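PDB 6HVG: alternansucrase from Leuconostoc mesenteroides, which belongs to glycoside hydrolase family 70, combining a TIM-barrel-type domain and a bound calcium ion with repeats of the choline-binding, cell-wall-binding kind. Local coordinates for residues N745-A751 with D819-Y825; L850-R854 with D1041-I1045; G253-Y257 with T283-V287. All coordinates share one frame; numbering follows the deposited sequence.

Interaction 1. Residues N745-A751 with D819-Y825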
ATOM      1  N   ASN A 745      11.343  -4.493 -26.394  1.00 43.86           N
ATOM      2  CA  ASN A 745      10.669  -3.854 -25.271  1.00 42.70           C
ATOM      3  C   ASN A 745       9.745  -2.691 -25.628  1.00 41.70           C
ATOM      4  O   ASN A 745       9.905  -2.069 -26.661  1.00 39.76           O
ATOM      5  CB  ASN A 745      11.721  -3.324 -24.315  1.00 42.71           C
ATOM      6  CG  ASN A 745      12.458  -2.122 -24.871  1.00 44.40           C
ATOM      7  OD1 ASN A 745      12.139  -0.975 -24.572  1.00 42.22           O
ATOM      8  ND2 ASN A 745      13.438  -2.387 -25.704  1.00 46.18           N
ATOM      9  N   TYR A 746       8.798  -2.399 -24.737  1.00 41.50           N
ATOM     10  CA  TYR A 746       8.043  -1.139 -24.780  1.00 41.49           C
ATOM     11  C   TYR A 746       8.500  -0.236 -23.656  1.00 42.08           C
ATOM     12  O   TYR A 746       9.033  -0.712 -22.671  1.00 40.51           O
ATOM     13  CB  TYR A 746       6.539  -1.372 -24.703  1.00 40.79           C
ATOM     14  CG  TYR A 746       5.965  -1.702 -23.345  1.00 41.11           C
ATOM     15  CD1 TYR A 746       6.021  -2.989 -22.829  1.00 42.37           C
ATOM     16  CD2 TYR A 746       5.332  -0.729 -22.590  1.00 41.40           C
ATOM     17  CE1 TYR A 746       5.479  -3.294 -21.578  1.00 43.41           C
ATOM     18  CE2 TYR A 746       4.783  -1.014 -21.353  1.00 41.34           C
ATOM     19  CZ  TYR A 746       4.846  -2.303 -20.849  1.00 43.04           C
ATOM     20  OH  TYR A 746       4.286  -2.589 -19.614  1.00 40.78           O
ATOM     21  N   SER A 747       8.339   1.071 -23.819  1.00 45.30           N
ATOM     22  CA  SER A 747       8.806   2.028 -22.809  1.00 45.50           C
ATOM     23  C   SER A 747       7.858   3.177 -22.697  1.00 44.31           C
ATOM     24  O   SER A 747       7.169   3.501 -23.657  1.00 46.71           O
ATOM     25  CB  SER A 747      10.223   2.552 -23.148  1.00 45.99           C
ATOM     26  OG  SER A 747      10.317   3.019 -24.475  1.00 42.17           O
ATOM     27  N   PHE A 748       7.836   3.807 -21.531  1.00 45.28           N
ATOM     28  CA  PHE A 748       6.930   4.926 -21.302  1.00 47.99           C
ATOM     29  C   PHE A 748       7.494   5.916 -20.318  1.00 47.18           C
ATOM     30  O   PHE A 748       8.427   5.614 -19.608  1.00 43.01           O
ATOM     31  CB  PHE A 748       5.580   4.419 -20.796  1.00 49.69           C
ATOM     32  CG  PHE A 748       5.673   3.575 -19.560  1.00 52.58           C
ATOM     33  CD1 PHE A 748       5.832   2.195 -19.648  1.00 55.09           C
ATOM     34  CD2 PHE A 748       5.586   4.149 -18.314  1.00 54.35           C
ATOM     35  CE1 PHE A 748       5.923   1.406 -18.523  1.00 52.26           C
ATOM     36  CE2 PHE A 748       5.668   3.366 -17.179  1.00 54.43           C
ATOM     37  CZ  PHE A 748       5.840   1.996 -17.284  1.00 54.25           C
ATOM     38  N   VAL A 749       6.903   7.109 -20.302  1.00 51.95           N
ATOM     39  CA  VAL A 749       7.225   8.147 -19.326  1.00 50.10           C
ATOM     40  C   VAL A 749       6.249   8.079 -18.163  1.00 49.05           C
ATOM     41  O   VAL A 749       6.647   8.171 -17.013  1.00 53.32           O
ATOM     42  CB  VAL A 749       7.163   9.540 -19.958  1.00 51.09           C
ATOM     43  CG1 VAL A 749       7.500  10.610 -18.933  1.00 50.91           C
ATOM     44  CG2 VAL A 749       8.132   9.614 -21.142  1.00 53.06           C
ATOM     45  N   ARG A 750       4.967   7.912 -18.468  1.00 47.60           N
ATOM     46  CA  ARG A 750       3.934   7.758 -17.438  1.00 45.83           C
ATOM     47  C   ARG A 750       2.950   6.697 -17.858  1.00 43.56           C
ATOM     48  O   ARG A 750       2.911   6.305 -19.016  1.00 44.94           O
ATOM     49  CB  ARG A 750       3.176   9.083 -17.181  1.00 47.78           C
ATOM     50  CG  ARG A 750       4.058  10.182 -16.622  1.00 50.27           C
ATOM     51  CD  ARG A 750       3.293  11.146 -15.739  1.00 50.78           C
ATOM     52  NE  ARG A 750       2.260  11.853 -16.489  1.00 49.10           N
ATOM     53  CZ  ARG A 750       0.977  11.916 -16.169  1.00 49.92           C
ATOM     54  NH1 ARG A 750       0.495  11.324 -15.088  1.00 46.28           N
ATOM     55  NH2 ARG A 750       0.161  12.588 -16.956  1.00 54.96           N
ATOM     56  N   ALA A 751       2.147   6.239 -16.905  1.00 42.76           N
ATOM     57  CA  ALA A 751       1.130   5.241 -17.175  1.00 42.67           C
ATOM     58  C   ALA A 751      -0.110   5.491 -16.338  1.00 43.33           C
ATOM     59  O   ALA A 751      -0.094   6.315 -15.432  1.00 43.22           O
ATOM     60  CB  ALA A 751       1.698   3.855 -16.919  1.00 43.01           C
ATOM     61  N   ASP A 819      15.330   0.879 -30.938  1.00 47.42           N
ATOM     62  CA  ASP A 819      15.123  -0.386 -30.231  1.00 46.50           C
ATOM     63  C   ASP A 819      14.173  -0.235 -29.033  1.00 44.96           C
ATOM     64  O   ASP A 819      14.529  -0.551 -27.900  1.00 47.04           O
ATOM     65  CB  ASP A 819      16.469  -1.004 -29.805  1.00 47.36           C
ATOM     66  CG  ASP A 819      17.247  -1.599 -30.967  1.00 50.40           C
ATOM     67  OD1 ASP A 819      16.622  -2.231 -31.855  1.00 55.14           O
ATOM     68  OD2 ASP A 819      18.500  -1.462 -30.988  1.00 52.71           O
ATOM     69  N   THR A 820      12.975   0.257 -29.304  1.00 43.39           N
ATOM     70  CA  THR A 820      11.873   0.246 -28.344  1.00 43.16           C
ATOM     71  C   THR A 820      10.550   0.455 -29.084  1.00 42.13           C
ATOM     72  O   THR A 820      10.538   1.098 -30.141  1.00 48.30           O
ATOM     73  CB  THR A 820      12.028   1.356 -27.264  1.00 42.74           C
ATOM     74  OG1 THR A 820      11.157   1.089 -26.157  1.00 44.23           O
ATOM     75  CG2 THR A 820      11.689   2.730 -27.805  1.00 42.65           C
ATOM     76  N   VAL A 821       9.458  -0.067 -28.531  1.00 37.92           N
ATOM     77  CA  VAL A 821       8.133   0.371 -28.915  1.00 37.78           C
ATOM     78  C   VAL A 821       7.657   1.383 -27.884  1.00 39.67           C
ATOM     79  O   VAL A 821       7.312   1.015 -26.767  1.00 41.25           O
ATOM     80  CB  VAL A 821       7.130  -0.780 -28.943  1.00 38.73           C
ATOM     81  CG1 VAL A 821       5.733  -0.237 -29.251  1.00 40.22           C
ATOM     82  CG2 VAL A 821       7.537  -1.872 -29.931  1.00 37.21           C
ATOM     83  N   PRO A 822       7.665   2.674 -28.218  1.00 43.10           N
ATOM     84  CA  PRO A 822       7.223   3.636 -27.199  1.00 43.91           C
ATOM     85  C   PRO A 822       5.731   3.544 -26.906  1.00 44.78           C
ATOM     86  O   PRO A 822       4.963   3.158 -27.773  1.00 47.98           O
ATOM     87  CB  PRO A 822       7.571   4.986 -27.811  1.00 44.63           C
ATOM     88  CG  PRO A 822       7.595   4.731 -29.273  1.00 45.79           C
ATOM     89  CD  PRO A 822       8.127   3.339 -29.440  1.00 44.29           C
ATOM     90  N   ARG A 823       5.346   3.853 -25.672  1.00 45.66           N
ATOM     91  CA  ARG A 823       3.946   3.964 -25.309  1.00 44.76           C
ATOM     92  C   ARG A 823       3.613   5.361 -24.803  1.00 44.07           C
ATOM     93  O   ARG A 823       4.350   5.937 -23.996  1.00 42.84           O
ATOM     94  CB  ARG A 823       3.559   2.946 -24.256  1.00 45.13           C
ATOM     95  CG  ARG A 823       2.051   2.890 -24.067  1.00 48.41           C
ATOM     96  CD  ARG A 823       1.632   1.765 -23.138  1.00 50.45           C
ATOM     97  NE  ARG A 823       2.094   2.013 -21.788  1.00 52.10           N
ATOM     98  CZ  ARG A 823       1.847   1.226 -20.757  1.00 56.01           C
ATOM     99  NH1 ARG A 823       1.116   0.134 -20.920  1.00 59.78           N
ATOM    100  NH2 ARG A 823       2.344   1.548 -19.565  1.00 58.84           N
ATOM    101  N   VAL A 824       2.496   5.884 -25.300  1.00 42.73           N
ATOM    102  CA  VAL A 824       2.042   7.214 -24.967  1.00 44.59           C
ATOM    103  C   VAL A 824       0.803   7.165 -24.069  1.00 45.37           C
ATOM    104  O   VAL A 824      -0.168   6.431 -24.342  1.00 45.37           O
ATOM    105  CB  VAL A 824       1.695   8.007 -26.237  1.00 44.97           C
ATOM    106  CG1 VAL A 824       1.223   9.404 -25.871  1.00 45.49           C
ATOM    107  CG2 VAL A 824       2.894   8.080 -27.167  1.00 45.03           C
ATOM    108  N   TYR A 825       0.839   7.955 -23.002  1.00 44.39           N
ATOM    109  CA  TYR A 825      -0.209   7.925 -21.979  1.00 44.26           C
ATOM    110  C   TYR A 825      -1.265   8.975 -22.286  1.00 44.38           C
ATOM    111  O   TYR A 825      -0.969  10.160 -22.378  1.00 42.59           O
ATOM    112  CB  TYR A 825       0.424   8.155 -20.576  1.00 45.02           C
ATOM    113  CG  TYR A 825      -0.561   8.245 -19.422  1.00 45.42           C
ATOM    114  CD1 TYR A 825      -1.606   7.345 -19.296  1.00 46.25           C
ATOM    115  CD2 TYR A 825      -0.456   9.246 -18.453  1.00 46.64           C
ATOM    116  CE1 TYR A 825      -2.508   7.438 -18.243  1.00 45.81           C
ATOM    117  CE2 TYR A 825      -1.345   9.333 -17.393  1.00 44.65           C
ATOM    118  CZ  TYR A 825      -2.369   8.433 -17.297  1.00 45.21           C
ATOM    119  OH  TYR A 825      -3.265   8.530 -16.266  1.00 48.20           O
TER
HETATM  120  O   HOH W   1       4.510   7.652 -21.734  1.00 46.37           O
HETATM  121  O   HOH W   2       2.326   4.603 -21.010  1.00 50.47           O
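The hydroxyl OG1 of T820 lies between two side chains of the neighbouring strand: it donates to N745 OD1 (2.8 Å), approaching from above the amide's carbonyl plane, and S747 OG lies 2.7 Å from it. The other end of the same amide, N745 ND2, bonds to D819 O. Backbone bonds carry the pairing onward, V821 N to N745 O and S747 N to V821 O, before R823 N meets S747 O at 2.7 Å. Strands 745-747 and 821-825 are thus parallel neighbours in the eight-stranded parallel sheet of the TIM barrel, with strand 1045-1047 on the far side of 821-825. R823 leaves with CG anti to its backbone N (chi1 -169°) and bends at chi3. Y746 CE2 then stands 3.7 Å above the centre of its guanidinium, the planes 59° apart, while NH2 lies over one face of the F748 ring, toward the rim. NH1 forms a salt bridge with E1083, and a water links NE to R750 O. Further along, the Y825 ring turns its edge to the guanidinium face of R750 (CE2 to NH1 3.6 Å), a group also paired with D828 and E832; A751 O covers a face of that ring.

Interaction 2. Residues L850-R854 with D1041-I1045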
ATOM      1  N   LEU A 850       6.015  15.745 -32.178  1.00 46.73           N
ATOM      2  CA  LEU A 850       7.013  14.681 -32.042  1.00 47.04           C
ATOM      3  C   LEU A 850       6.523  13.385 -32.676  1.00 45.22           C
ATOM      4  O   LEU A 850       7.283  12.676 -33.343  1.00 42.56           O
ATOM      5  CB  LEU A 850       7.377  14.462 -30.560  1.00 46.18           C
ATOM      6  CG  LEU A 850       8.217  15.579 -29.928  1.00 46.03           C
ATOM      7  CD1 LEU A 850       8.240  15.428 -28.416  1.00 46.76           C
ATOM      8  CD2 LEU A 850       9.634  15.623 -30.468  1.00 44.97           C
ATOM      9  N   LEU A 851       5.247  13.096 -32.465  1.00 45.38           N
ATOM     10  CA  LEU A 851       4.646  11.858 -32.963  1.00 47.82           C
ATOM     11  C   LEU A 851       4.565  11.818 -34.476  1.00 47.41           C
ATOM     12  O   LEU A 851       4.852  10.780 -35.074  1.00 51.24           O
ATOM     13  CB  LEU A 851       3.254  11.641 -32.360  1.00 46.94           C
ATOM     14  CG  LEU A 851       3.286  11.009 -30.971  1.00 44.86           C
ATOM     15  CD1 LEU A 851       1.968  11.223 -30.248  1.00 44.21           C
ATOM     16  CD2 LEU A 851       3.626   9.532 -31.064  1.00 45.54           C
ATOM     17  N   LYS A 852       4.186  12.939 -35.080  1.00 47.94           N
ATOM     18  CA  LYS A 852       4.131  13.070 -36.552  1.00 48.18           C
ATOM     19  C   LYS A 852       5.518  13.121 -37.181  1.00 46.02           C
ATOM     20  O   LYS A 852       5.750  12.562 -38.269  1.00 45.21           O
ATOM     21  CB  LYS A 852       3.316  14.296 -36.948  1.00 49.39           C
ATOM     22  CG  LYS A 852       1.836  14.119 -36.673  1.00 53.41           C
ATOM     23  CD  LYS A 852       0.984  15.306 -37.095  1.00 60.84           C
ATOM     24  CE  LYS A 852       0.935  16.357 -36.002  1.00 68.30           C
ATOM     25  NZ  LYS A 852       0.045  17.517 -36.294  1.00 72.24           N
ATOM     26  N   ALA A 853       6.438  13.775 -36.482  1.00 44.49           N
ATOM     27  CA  ALA A 853       7.839  13.830 -36.892  1.00 42.79           C
ATOM     28  C   ALA A 853       8.471  12.443 -36.845  1.00 42.10           C
ATOM     29  O   ALA A 853       9.365  12.124 -37.647  1.00 43.22           O
ATOM     30  CB  ALA A 853       8.610  14.781 -35.988  1.00 42.21           C
ATOM     31  N   ARG A 854       8.015  11.613 -35.906  1.00 41.78           N
ATOM     32  CA  ARG A 854       8.548  10.267 -35.764  1.00 42.36           C
ATOM     33  C   ARG A 854       8.240   9.442 -37.009  1.00 44.55           C
ATOM     34  O   ARG A 854       9.078   8.665 -37.460  1.00 47.92           O
ATOM     35  CB  ARG A 854       8.000   9.591 -34.511  1.00 43.31           C
ATOM     36  CG  ARG A 854       8.677   8.272 -34.140  1.00 43.94           C
ATOM     37  CD  ARG A 854       8.082   7.650 -32.865  1.00 42.64           C
ATOM     38  NE  ARG A 854       8.863   6.492 -32.418  1.00 43.70           N
ATOM     39  CZ  ARG A 854       8.658   5.229 -32.804  1.00 46.27           C
ATOM     40  NH1 ARG A 854       7.666   4.896 -33.634  1.00 51.57           N
ATOM     41  NH2 ARG A 854       9.443   4.268 -32.352  1.00 46.27           N
ATOM     42  N   ASP A1041      10.307  -1.147 -34.151  1.00 48.22           N
ATOM     43  CA  ASP A1041      10.466   0.247 -33.739  1.00 48.10           C
ATOM     44  C   ASP A1041       9.479   1.187 -34.424  1.00 49.26           C
ATOM     45  O   ASP A1041       9.221   2.287 -33.932  1.00 49.60           O
ATOM     46  CB  ASP A1041      11.882   0.745 -34.013  1.00 52.83           C
ATOM     47  CG  ASP A1041      12.941   0.057 -33.157  1.00 58.48           C
ATOM     48  OD1 ASP A1041      12.594  -0.772 -32.276  1.00 70.04           O
ATOM     49  OD2 ASP A1041      14.145   0.340 -33.392  1.00 60.51           O
ATOM     50  N   SER A1042       8.923   0.765 -35.556  1.00 49.83           N
ATOM     51  CA  SER A1042       7.942   1.574 -36.282  1.00 49.79           C
ATOM     52  C   SER A1042       6.563   1.593 -35.634  1.00 49.98           C
ATOM     53  O   SER A1042       5.674   2.296 -36.111  1.00 54.24           O
ATOM     54  CB  SER A1042       7.830   1.089 -37.723  1.00 48.69           C
ATOM     55  OG  SER A1042       9.117   1.046 -38.334  1.00 50.21           O
ATOM     56  N   ASN A1043       6.376   0.820 -34.561  1.00 47.16           N
ATOM     57  CA  ASN A1043       5.123   0.810 -33.819  1.00 44.50           C
ATOM     58  C   ASN A1043       5.081   1.815 -32.697  1.00 43.47           C
ATOM     59  O   ASN A1043       6.098   2.220 -32.181  1.00 45.86           O
ATOM     60  CB  ASN A1043       4.869  -0.564 -33.244  1.00 43.78           C
ATOM     61  CG  ASN A1043       4.545  -1.568 -34.311  1.00 44.14           C
ATOM     62  OD1 ASN A1043       3.404  -1.640 -34.772  1.00 42.60           O
ATOM     63  ND2 ASN A1043       5.549  -2.334 -34.737  1.00 45.69           N
ATOM     64  N   VAL A1044       3.875   2.246 -32.357  1.00 44.44           N
ATOM     65  CA  VAL A1044       3.631   3.088 -31.187  1.00 41.49           C
ATOM     66  C   VAL A1044       2.341   2.615 -30.529  1.00 40.80           C
ATOM     67  O   VAL A1044       1.303   2.494 -31.201  1.00 40.71           O
ATOM     68  CB  VAL A1044       3.462   4.557 -31.573  1.00 40.40           C
ATOM     69  CG1 VAL A1044       3.184   5.384 -30.333  1.00 42.57           C
ATOM     70  CG2 VAL A1044       4.691   5.063 -32.296  1.00 39.62           C
ATOM     71  N   ILE A1045       2.399   2.360 -29.227  1.00 39.61           N
ATOM     72  CA  ILE A1045       1.207   1.990 -28.469  1.00 39.70           C
ATOM     73  C   ILE A1045       0.645   3.223 -27.801  1.00 39.80           C
ATOM     74  O   ILE A1045       1.396   4.047 -27.300  1.00 43.52           O
ATOM     75  CB  ILE A1045       1.524   0.966 -27.372  1.00 38.98           C
ATOM     76  CG1 ILE A1045       2.187  -0.271 -27.968  1.00 40.53           C
ATOM     77  CG2 ILE A1045       0.255   0.544 -26.657  1.00 37.94           C
ATOM     78  CD1 ILE A1045       2.803  -1.175 -26.941  1.00 39.58           C
TER
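R854 reaches D1041 because its CG stands anti to the backbone N (chi1 -170°) and the chain runs extended as far as NE, after which chi4 of -89° swings the guanidinium across that line. NH2 then donates to D1041 O (2.5 Å, modelled shorter than usual and no sign of unusual strength), lying in the plane of the carbonyl, with the oxygen tilted somewhat from the guanidinium plane. NH1 adds a weak bond to the same oxygen (3.1 Å), so one carbonyl receives both terminal nitrogens. V1044 runs antiparallel to the arginine side chain, setting CG2 against NH1. Its CG1 meets L851 CD2 at 4.2 Å, a small apolar contact one helical turn back from R854. Helix 844-857 is joined to the connection leading from helix 1038-1041 into barrel strand 1045-1047. R854 also packs on P822 of the adjacent strand, and its NE bonds weakly to L815 O. The D1041 carboxylate is turned elsewhere, toward the D819 backbone N, and its OD1 remains 5.9 Å from R854 NH2. The arginine therefore binds a backbone carbonyl here and not the carboxylate of D1041, although that group probably still helps to stabilise its charge.

Interaction 3. Residues G253-Y257 with T283-V287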
ATOM      1  N   GLY A 253      -2.216  23.538  38.805  1.00 83.88           N
ATOM      2  CA  GLY A 253      -2.005  22.452  39.776  1.00 86.07           C
ATOM      3  C   GLY A 253      -0.634  21.779  39.723  1.00 85.30           C
ATOM      4  O   GLY A 253      -0.438  20.747  40.339  1.00 83.61           O
ATOM      5  N   ASN A 254       0.332  22.393  39.039  1.00 88.41           N
ATOM      6  CA  ASN A 254       1.683  21.847  38.882  1.00 82.40           C
ATOM      7  C   ASN A 254       2.659  22.731  39.630  1.00 76.90           C
ATOM      8  O   ASN A 254       2.586  23.951  39.520  1.00 81.42           O
ATOM      9  CB  ASN A 254       2.109  21.809  37.420  1.00 83.49           C
ATOM     10  CG  ASN A 254       1.338  20.794  36.612  1.00 84.94           C
ATOM     11  OD1 ASN A 254       1.926  19.948  35.943  1.00 78.63           O
ATOM     12  ND2 ASN A 254       0.025  20.868  36.667  1.00 92.13           N
ATOM     13  N   LEU A 255       3.574  22.125  40.378  1.00 71.58           N
ATOM     14  CA  LEU A 255       4.586  22.880  41.112  1.00 71.55           C
ATOM     15  C   LEU A 255       5.806  23.019  40.217  1.00 73.39           C
ATOM     16  O   LEU A 255       6.282  22.035  39.660  1.00 73.19           O
ATOM     17  CB  LEU A 255       4.953  22.158  42.389  1.00 70.14           C
ATOM     18  CG  LEU A 255       5.911  22.830  43.374  1.00 74.80           C
ATOM     19  CD1 LEU A 255       5.408  24.225  43.772  1.00 77.18           C
ATOM     20  CD2 LEU A 255       6.091  21.974  44.628  1.00 73.57           C
ATOM     21  N   GLN A 256       6.261  24.255  40.003  1.00 72.50           N
ATOM     22  CA  GLN A 256       7.425  24.518  39.154  1.00 70.35           C
ATOM     23  C   GLN A 256       8.375  25.575  39.749  1.00 72.53           C
ATOM     24  O   GLN A 256       7.972  26.396  40.573  1.00 73.56           O
ATOM     25  CB  GLN A 256       6.941  24.933  37.773  1.00 68.66           C
ATOM     26  CG  GLN A 256       6.240  23.800  37.017  1.00 66.54           C
ATOM     27  CD  GLN A 256       5.362  24.262  35.881  1.00 67.88           C
ATOM     28  OE1 GLN A 256       5.067  25.458  35.727  1.00 66.89           O
ATOM     29  NE2 GLN A 256       4.917  23.301  35.067  1.00 69.16           N
ATOM     30  N   TYR A 257       9.652  25.527  39.369  1.00 71.54           N
ATOM     31  CA  TYR A 257      10.631  26.516  39.856  1.00 69.04           C
ATOM     32  C   TYR A 257      11.155  27.404  38.746  1.00 68.65           C
ATOM     33  O   TYR A 257      11.346  26.962  37.627  1.00 65.66           O
ATOM     34  CB  TYR A 257      11.811  25.843  40.535  1.00 68.90           C
ATOM     35  CG  TYR A 257      12.695  26.873  41.173  1.00 70.70           C
ATOM     36  CD1 TYR A 257      12.288  27.503  42.328  1.00 68.59           C
ATOM     37  CD2 TYR A 257      13.906  27.257  40.606  1.00 72.19           C
ATOM     38  CE1 TYR A 257      13.061  28.465  42.935  1.00 68.30           C
ATOM     39  CE2 TYR A 257      14.683  28.224  41.200  1.00 72.36           C
ATOM     40  CZ  TYR A 257      14.255  28.815  42.365  1.00 71.55           C
ATOM     41  OH  TYR A 257      15.037  29.800  42.922  1.00 80.36           O
ATOM     42  N   THR A 283       8.348  18.519  31.358  1.00 75.84           N
ATOM     43  CA  THR A 283       7.253  19.263  31.945  1.00 73.45           C
ATOM     44  C   THR A 283       7.773  20.302  32.920  1.00 74.28           C
ATOM     45  O   THR A 283       7.235  21.412  33.001  1.00 78.38           O
ATOM     46  CB  THR A 283       6.288  18.340  32.712  1.00 72.71           C
ATOM     47  OG1 THR A 283       6.940  17.836  33.878  1.00 68.42           O
ATOM     48  CG2 THR A 283       5.831  17.158  31.847  1.00 74.87           C
ATOM     49  N   GLY A 284       8.814  19.943  33.661  1.00 72.15           N
ATOM     50  CA  GLY A 284       9.302  20.794  34.735  1.00 71.37           C
ATOM     51  C   GLY A 284       8.509  20.631  36.007  1.00 67.66           C
ATOM     52  O   GLY A 284       8.667  21.417  36.913  1.00 66.59           O
ATOM     53  N   ASN A 285       7.677  19.589  36.090  1.00 66.31           N
ATOM     54  CA  ASN A 285       6.830  19.373  37.265  1.00 64.66           C
ATOM     55  C   ASN A 285       7.567  18.653  38.388  1.00 65.03           C
ATOM     56  O   ASN A 285       8.449  17.824  38.141  1.00 65.86           O
ATOM     57  CB  ASN A 285       5.591  18.569  36.868  1.00 64.55           C
ATOM     58  CG  ASN A 285       4.776  19.241  35.776  1.00 67.48           C
ATOM     59  OD1 ASN A 285       4.812  20.453  35.605  1.00 76.57           O
ATOM     60  ND2 ASN A 285       4.020  18.458  35.046  1.00 69.35           N
ATOM     61  N   ALA A 286       7.223  18.998  39.628  1.00 66.01           N
ATOM     62  CA  ALA A 286       7.841  18.385  40.796  1.00 67.62           C
ATOM     63  C   ALA A 286       7.524  16.902  40.850  1.00 70.91           C
ATOM     64  O   ALA A 286       6.383  16.511  40.632  1.00 73.40           O
ATOM     65  CB  ALA A 286       7.372  19.065  42.069  1.00 69.25           C
ATOM     66  N   VAL A 287       8.548  16.098  41.125  1.00 73.75           N
ATOM     67  CA  VAL A 287       8.414  14.658  41.199  1.00 72.49           C
ATOM     68  C   VAL A 287       9.428  14.101  42.165  1.00 73.11           C
ATOM     69  O   VAL A 287      10.478  14.696  42.412  1.00 73.85           O
ATOM     70  CB  VAL A 287       8.627  13.983  39.842  1.00 74.00           C
ATOM     71  CG1 VAL A 287       7.490  14.310  38.892  1.00 76.57           C
ATOM     72  CG2 VAL A 287       9.977  14.390  39.243  1.00 79.95           C
TER
HETATM   73  O   HOH W   3      10.111  24.048  36.788  1.00 52.34           O
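The side chains of Q256 and N285 run alongside each other in a common direction, their amide planes only 15° apart. Within this nearly flat pair Q256 NE2 donates to N285 OD1 (2.9 Å), meeting the oxygen almost head-on to its C=O bond. N254 comes at N285 differently, its amide turned 64° from that of N285. N254 OD1 is modelled 2.7 Å from N285 ND2 but is not hydrogen-bonded to it, and it also sits close to N285 OD1, so this amide placement is doubtful. Between the backbones, A286 N bonds to L255 O (3.2 Å), and L255 CB rests on A286 CB at 3.9 Å. Just before A286, T283 OG1 accepts from N285 N in an ST turn. A water that accepts from Y257 N lies within bonding distance of G284 O and may link the two. All this lies within the choline-binding repeats: strand 254-256, hairpin partner of 249-251, is held against the start of strand 286-293 in the following sheet. Q256 OE1 is bonded to Y227 OH. With its oxygen and its nitrogen each engaged by a different partner, the buried Q256 amide probably has its rotation fixed, and it presents an N-H, not a carbonyl, to N285.

Overall arrangement
From the N terminus, interaction 3 comes first and closes a short loop of 25 residues within the choline-binding repeats, tying one hairpin to the next sheet. Interaction 1 follows in the family 70 region, closing a 67-residue excursion rich in helix between two adjacent barrel strands. Interaction 2 opens later still; its 186-residue loop contains most of the ten-stranded antiparallel sheet and returns to the barrel at strand 1045-1047. The three are in series, neither nested nor crossed. Interactions 1 and 2 touch, their centres about 11 Å apart, through D819 with D1041 and V824 with I1045. Interaction 3 lies on the opposite side of the chain's centre, about 65 Å from interaction 1 between centres.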